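PDB 4FZL: bacteriocin from Pseudomonas syringae pv. tomato, which degrades the peptidoglycan precursor lipid II, probably as a calcium-binding phosphatase of the colicin M family. Local coordinates for residues A[119-124]-A[150-155]; A[170-175]-A[184-189]. All blocks are in the same frame, centred on the assembly; numbering follows the deposited sequence.

Contact 1 of 2, residues A[119-124]-A[150-155]; sequences VGLNVD and FAYDVG. With EDO (1,2-ethanediol), chain K; EDO (1,2-ethanediol), chain H.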
# COMPACT_ATOMS: atom_id res chain seq x y z
N VAL A 119 0.26 -0.66 7.16
CA VAL A 119 -0.42 0.48 6.59
C VAL A 119 0.08 1.79 7.20
O VAL A 119 0.17 2.80 6.51
CB VAL A 119 -1.93 0.31 6.80
CG1 VAL A 119 -2.70 1.60 6.36
CG2 VAL A 119 -2.42 -0.95 6.04
N GLY A 120 0.43 1.76 8.47
CA GLY A 120 0.87 2.99 9.17
C GLY A 120 -0.20 3.75 9.93
O GLY A 120 -0.10 4.98 10.11
N LEU A 121 -1.26 3.03 10.25
CA LEU A 121 -2.36 3.63 10.96
C LEU A 121 -1.83 4.13 12.35
O LEU A 121 -1.09 3.40 13.06
CB LEU A 121 -3.49 2.62 11.16
CG LEU A 121 -4.19 2.23 9.87
CD1 LEU A 121 -5.11 1.09 10.16
CD2 LEU A 121 -4.84 3.39 9.15
N ASN A 122 -2.40 5.22 12.78
CA ASN A 122 -2.18 5.76 14.12
C ASN A 122 -3.51 6.40 14.58
O ASN A 122 -3.65 7.60 14.67
CB ASN A 122 -0.94 6.67 14.11
CG ASN A 122 -0.55 7.12 15.49
OD1 ASN A 122 -0.80 6.44 16.51
ND2 ASN A 122 0.18 8.23 15.53
N VAL A 123 -4.49 5.53 14.85
CA VAL A 123 -5.85 5.99 14.98
C VAL A 123 -6.05 6.62 16.38
O VAL A 123 -5.80 6.00 17.37
CB VAL A 123 -6.85 4.85 14.76
CG1 VAL A 123 -8.33 5.28 14.93
CG2 VAL A 123 -6.64 4.23 13.36
N ASP A 124 -6.54 7.85 16.41
CA ASP A 124 -6.84 8.56 17.64
C ASP A 124 -8.37 8.48 17.79
O ASP A 124 -9.09 9.28 17.22
CB ASP A 124 -6.36 10.02 17.51
CG ASP A 124 -6.79 10.90 18.69
OD1 ASP A 124 -6.74 12.16 18.56
OD2 ASP A 124 -7.13 10.33 19.76
N PHE A 150 -16.16 2.31 11.26
CA PHE A 150 -16.02 3.72 10.86
C PHE A 150 -15.13 3.92 9.63
O PHE A 150 -14.14 3.18 9.47
CB PHE A 150 -15.57 4.62 12.02
CG PHE A 150 -14.24 4.25 12.59
CD1 PHE A 150 -13.07 4.92 12.26
CD2 PHE A 150 -14.17 3.22 13.49
CE1 PHE A 150 -11.86 4.55 12.85
CE2 PHE A 150 -12.97 2.83 14.06
CZ PHE A 150 -11.81 3.48 13.73
N ALA A 151 -15.47 4.92 8.81
CA ALA A 151 -14.64 5.29 7.69
C ALA A 151 -13.42 5.99 8.18
O ALA A 151 -13.49 6.75 9.16
CB ALA A 151 -15.40 6.20 6.70
N TYR A 152 -12.32 5.79 7.47
CA TYR A 152 -11.08 6.40 7.87
C TYR A 152 -10.27 6.80 6.65
O TYR A 152 -10.00 6.00 5.80
CB TYR A 152 -10.26 5.43 8.70
CG TYR A 152 -9.13 6.06 9.51
CD1 TYR A 152 -9.39 6.78 10.68
CD2 TYR A 152 -7.82 5.93 9.10
CE1 TYR A 152 -8.35 7.33 11.41
CE2 TYR A 152 -6.79 6.47 9.83
CZ TYR A 152 -7.08 7.19 10.97
OH TYR A 152 -6.09 7.72 11.73
N ASP A 153 -9.83 8.06 6.65
CA ASP A 153 -8.98 8.60 5.58
C ASP A 153 -7.55 8.29 6.00
O ASP A 153 -6.95 8.92 6.91
CB ASP A 153 -9.25 10.08 5.43
CG ASP A 153 -8.45 10.73 4.30
OD1 ASP A 153 -7.36 10.24 3.96
OD2 ASP A 153 -8.97 11.71 3.75
N VAL A 154 -6.96 7.34 5.31
CA VAL A 154 -5.70 6.84 5.65
C VAL A 154 -4.61 7.95 5.57
O VAL A 154 -3.57 7.90 6.19
CB VAL A 154 -5.41 5.67 4.67
CG1 VAL A 154 -4.05 5.27 4.80
CG2 VAL A 154 -6.37 4.55 4.93
N GLY A 155 -4.93 8.96 4.75
CA GLY A 155 -4.10 10.11 4.67
C GLY A 155 -3.95 10.88 5.95
O GLY A 155 -2.99 11.61 6.06
C1 EDO K . -9.94 10.57 10.76
O1 EDO K . -11.28 10.32 11.17
C2 EDO K . -9.75 10.01 9.33
O2 EDO K . -10.91 9.96 8.57
C1 EDO H . -3.89 8.59 19.63
O1 EDO H . -3.05 9.42 18.81
C2 EDO H . -3.46 7.16 19.34
O2 EDO H . -2.12 7.36 18.80
O HOH W 1 -6.60 9.44 13.91
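Val123 and Leu121 fit around the ring of Tyr152 and fasten an irregular loop over the end of strand 142-153, part of the mixed sheet of this colicin M-like protein. The loop follows helix 116-119 and makes no hydrogen bond directly to residues 150-155, so matching shapes carry the contact. The valine packs against both aromatic residues. CG1, anti to the backbone N (chi1 179°), touches both rings and meets Phe150 tip to tip, 4.1 Å from CZ, while CG2 settles over one face of the Tyr152 ring, offset toward its rim, in a CH-pi contact 4.2 Å from the ring centroid and 25° off the ring normal. A 1,2-ethanediol molecule, probably from the crystallisation liquor, covers the opposite face through its C2, which leaves the phenol ring sandwiched. The side chains of Leu121 and Tyr152 run past each other in opposite directions, and Leu121 CD2 comes obliquely to Tyr152 CE2 at 3.7 Å. At the start of the loop Val119 and Val154 meet methyl to methyl, CG1 to CG1 at 4.2 Å. Val119 also packs on Leu165 of the calcium site, and Val154 on Ile168 of the next strand, so this corner of the packing continues toward the metal. The polar end of Tyr152 is tied down as well: its OH is hydrogen-bonded to Asp157 OD1, which also holds Asn122 N. Water 1, in the plane of the phenol ring at its edge, donates to Tyr152 OH at 2.8 Å and accepts from Asp124 N at 3.0 Å.

Contact 2 of 2, residues A[170-175]-A[184-189]; sequences LRLVGT and WTFSGE. With EDO (1,2-ethanediol), chain F; EDO (1,2-ethanediol), chain E.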
# COMPACT_ATOMS: atom_id res chain seq x y z
N LEU A 170 -12.67 0.82 9.06
CA LEU A 170 -12.10 0.17 10.22
C LEU A 170 -13.17 -0.33 11.16
O LEU A 170 -14.34 0.14 11.15
CB LEU A 170 -11.19 1.12 10.97
CG LEU A 170 -9.98 1.62 10.16
CD1 LEU A 170 -9.10 2.58 10.97
CD2 LEU A 170 -9.12 0.45 9.73
N ARG A 171 -12.78 -1.35 11.93
CA ARG A 171 -13.61 -1.89 12.98
C ARG A 171 -12.92 -1.78 14.32
O ARG A 171 -11.77 -2.14 14.43
CB ARG A 171 -13.90 -3.37 12.72
CG ARG A 171 -14.69 -4.10 13.78
CD ARG A 171 -14.87 -5.51 13.33
NE ARG A 171 -15.58 -6.31 14.29
CZ ARG A 171 -15.58 -7.65 14.27
NH1 ARG A 171 -14.76 -8.30 13.44
NH2 ARG A 171 -16.28 -8.32 15.19
N LEU A 172 -13.61 -1.23 15.33
CA LEU A 172 -13.12 -1.13 16.69
C LEU A 172 -13.93 -2.10 17.51
O LEU A 172 -15.17 -1.95 17.61
CB LEU A 172 -13.29 0.30 17.24
CG LEU A 172 -12.69 0.54 18.63
CD1 LEU A 172 -11.16 0.36 18.75
CD2 LEU A 172 -13.15 1.95 19.10
N VAL A 173 -13.26 -3.07 18.13
CA VAL A 173 -13.97 -4.13 18.81
C VAL A 173 -13.23 -4.43 20.13
O VAL A 173 -11.99 -4.58 20.17
CB VAL A 173 -14.11 -5.41 17.91
CG1 VAL A 173 -12.76 -5.85 17.31
CG2 VAL A 173 -14.72 -6.53 18.72
N GLY A 174 -14.01 -4.46 21.21
CA GLY A 174 -13.48 -4.74 22.52
C GLY A 174 -14.49 -4.48 23.60
O GLY A 174 -15.71 -4.57 23.40
N THR A 175 -13.95 -4.22 24.79
CA THR A 175 -14.76 -4.05 25.98
C THR A 175 -14.42 -2.71 26.63
O THR A 175 -13.25 -2.19 26.57
CB THR A 175 -14.57 -5.26 26.96
OG1 THR A 175 -13.22 -5.36 27.38
CG2 THR A 175 -14.99 -6.63 26.30
N TRP A 184 -13.96 5.81 32.19
CA TRP A 184 -13.96 4.53 31.46
C TRP A 184 -12.66 4.27 30.75
O TRP A 184 -11.93 5.21 30.39
CB TRP A 184 -15.09 4.46 30.44
CG TRP A 184 -15.06 5.62 29.47
CD1 TRP A 184 -15.76 6.83 29.58
CD2 TRP A 184 -14.27 5.75 28.22
NE1 TRP A 184 -15.47 7.66 28.51
CE2 TRP A 184 -14.59 7.07 27.66
CE3 TRP A 184 -13.37 4.93 27.53
CZ2 TRP A 184 -14.02 7.53 26.47
CZ3 TRP A 184 -12.80 5.41 26.33
CH2 TRP A 184 -13.13 6.68 25.81
N THR A 185 -12.38 2.98 30.58
CA THR A 185 -11.29 2.49 29.74
C THR A 185 -11.82 1.50 28.70
O THR A 185 -12.73 0.66 28.98
CB THR A 185 -10.18 1.82 30.55
OG1 THR A 185 -9.70 2.76 31.50
CG2 THR A 185 -8.99 1.39 29.64
N PHE A 186 -11.31 1.65 27.48
CA PHE A 186 -11.62 0.74 26.41
C PHE A 186 -10.35 -0.04 26.13
O PHE A 186 -9.28 0.56 26.06
CB PHE A 186 -12.05 1.49 25.14
CG PHE A 186 -12.12 0.59 23.93
CD1 PHE A 186 -13.29 -0.13 23.64
CD2 PHE A 186 -10.98 0.37 23.19
CE1 PHE A 186 -13.32 -1.05 22.57
CE2 PHE A 186 -11.02 -0.56 22.10
CZ PHE A 186 -12.17 -1.22 21.80
N SER A 187 -10.45 -1.36 26.05
CA SER A 187 -9.35 -2.21 25.59
C SER A 187 -9.88 -3.09 24.48
O SER A 187 -10.95 -3.70 24.60
CB SER A 187 -8.74 -3.09 26.70
OG SER A 187 -9.60 -4.18 27.05
N GLY A 188 -9.16 -3.14 23.38
CA GLY A 188 -9.56 -3.93 22.31
C GLY A 188 -8.67 -3.86 21.15
O GLY A 188 -7.48 -3.76 21.35
N GLU A 189 -9.24 -3.89 19.94
CA GLU A 189 -8.45 -4.00 18.71
C GLU A 189 -9.13 -3.21 17.58
O GLU A 189 -10.35 -3.06 17.57
CB GLU A 189 -8.44 -5.49 18.23
CG GLU A 189 -7.70 -6.49 19.08
CD GLU A 189 -7.81 -7.90 18.51
OE1 GLU A 189 -8.86 -8.24 17.93
OE2 GLU A 189 -6.80 -8.66 18.63
C1 EDO F . -15.05 -11.66 13.16
O1 EDO F . -15.10 -12.85 12.27
C2 EDO F . -16.36 -11.68 13.91
O2 EDO F . -16.39 -11.32 15.30
C1 EDO E . -12.92 -6.54 10.15
O1 EDO E . -13.06 -7.58 11.13
C2 EDO E . -13.27 -7.02 8.79
O2 EDO E . -12.43 -8.06 8.35
O HOH W 2 -11.41 -6.53 25.58
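The carbonyls of Arg171 and Glu189 come within 3.6 Å, O to O, in a beta hairpin whose two strands, 167-178 and 184-197, are antiparallel but strongly twisted, their N-to-C directions 130° apart here. The backbone of Arg171 bonds to Arg191, and the arginine side chain runs past residues 184-189 without reaching them. Its chain is extended from CG to NE, NE makes a salt bridge with Asp147, and two ethanediol molecules sit at the edge of the guanidinium, accepting from NH1 and NH2. Leu172 points to the buried face, CG anti to the backbone N (chi1 -175°), and meets Phe186 tip to tip: Leu172 CD1 reaches Phe186 CE2 at 3.5 Å while Leu172 CD2 lies over a face of that ring, offset toward the rim. Leu146 of the neighbouring strand packs against both residues. Val173 returns to the other face and forms the first hydrogen-bonded pair between the two segments, with its N giving to Glu189 O at 3.0 Å and its O taking from Glu189 N at 2.8 Å. Val173 CG1 lies over one face of the Arg171 guanidinium, toward its rim. Gly174 then faces Gly188 as a non-hydrogen-bonded pair, with CA atoms only 4.0 Å apart; a CB on either would strike the opposite backbone. Having none at Gly174 also lets Phe186 tuck its ring against that residue, CE1 3.7 Å from Gly174 CA. Thr175 completes a second hydrogen-bonded pair with Ser187, its N bonding to Ser187 O and its O to Ser187 N. Its side chain lies on the same face as those of Val173, Ser187 and Glu189. There water 2 lies 2.8 Å from Thr175 OG1 and donates to Ser187 O at 3.0 Å.

Overall arrangement
Contacts 1 and 2 follow one another along the chain, with centres about 15 Å apart, and meet where strands 142-153 and 167-178 lie side by side in the sheet. Phe150 O and Leu170 N, 2.8 Å apart, probably form a hydrogen bond. Leu170 CD1 packs against both segments of contact 1, lying 3.8 Å from Val123 CG2 and 3.8 Å from Tyr152 CG. Contact 1 is near the calcium site of Leu165, Asn167 and Asp195: the side chain of Val154 is about 7 Å from the ion. Contact 2 approaches Asp177, a magnesium ligand in another structure of this protein, whose side chain is about 5 Å from that of Thr185.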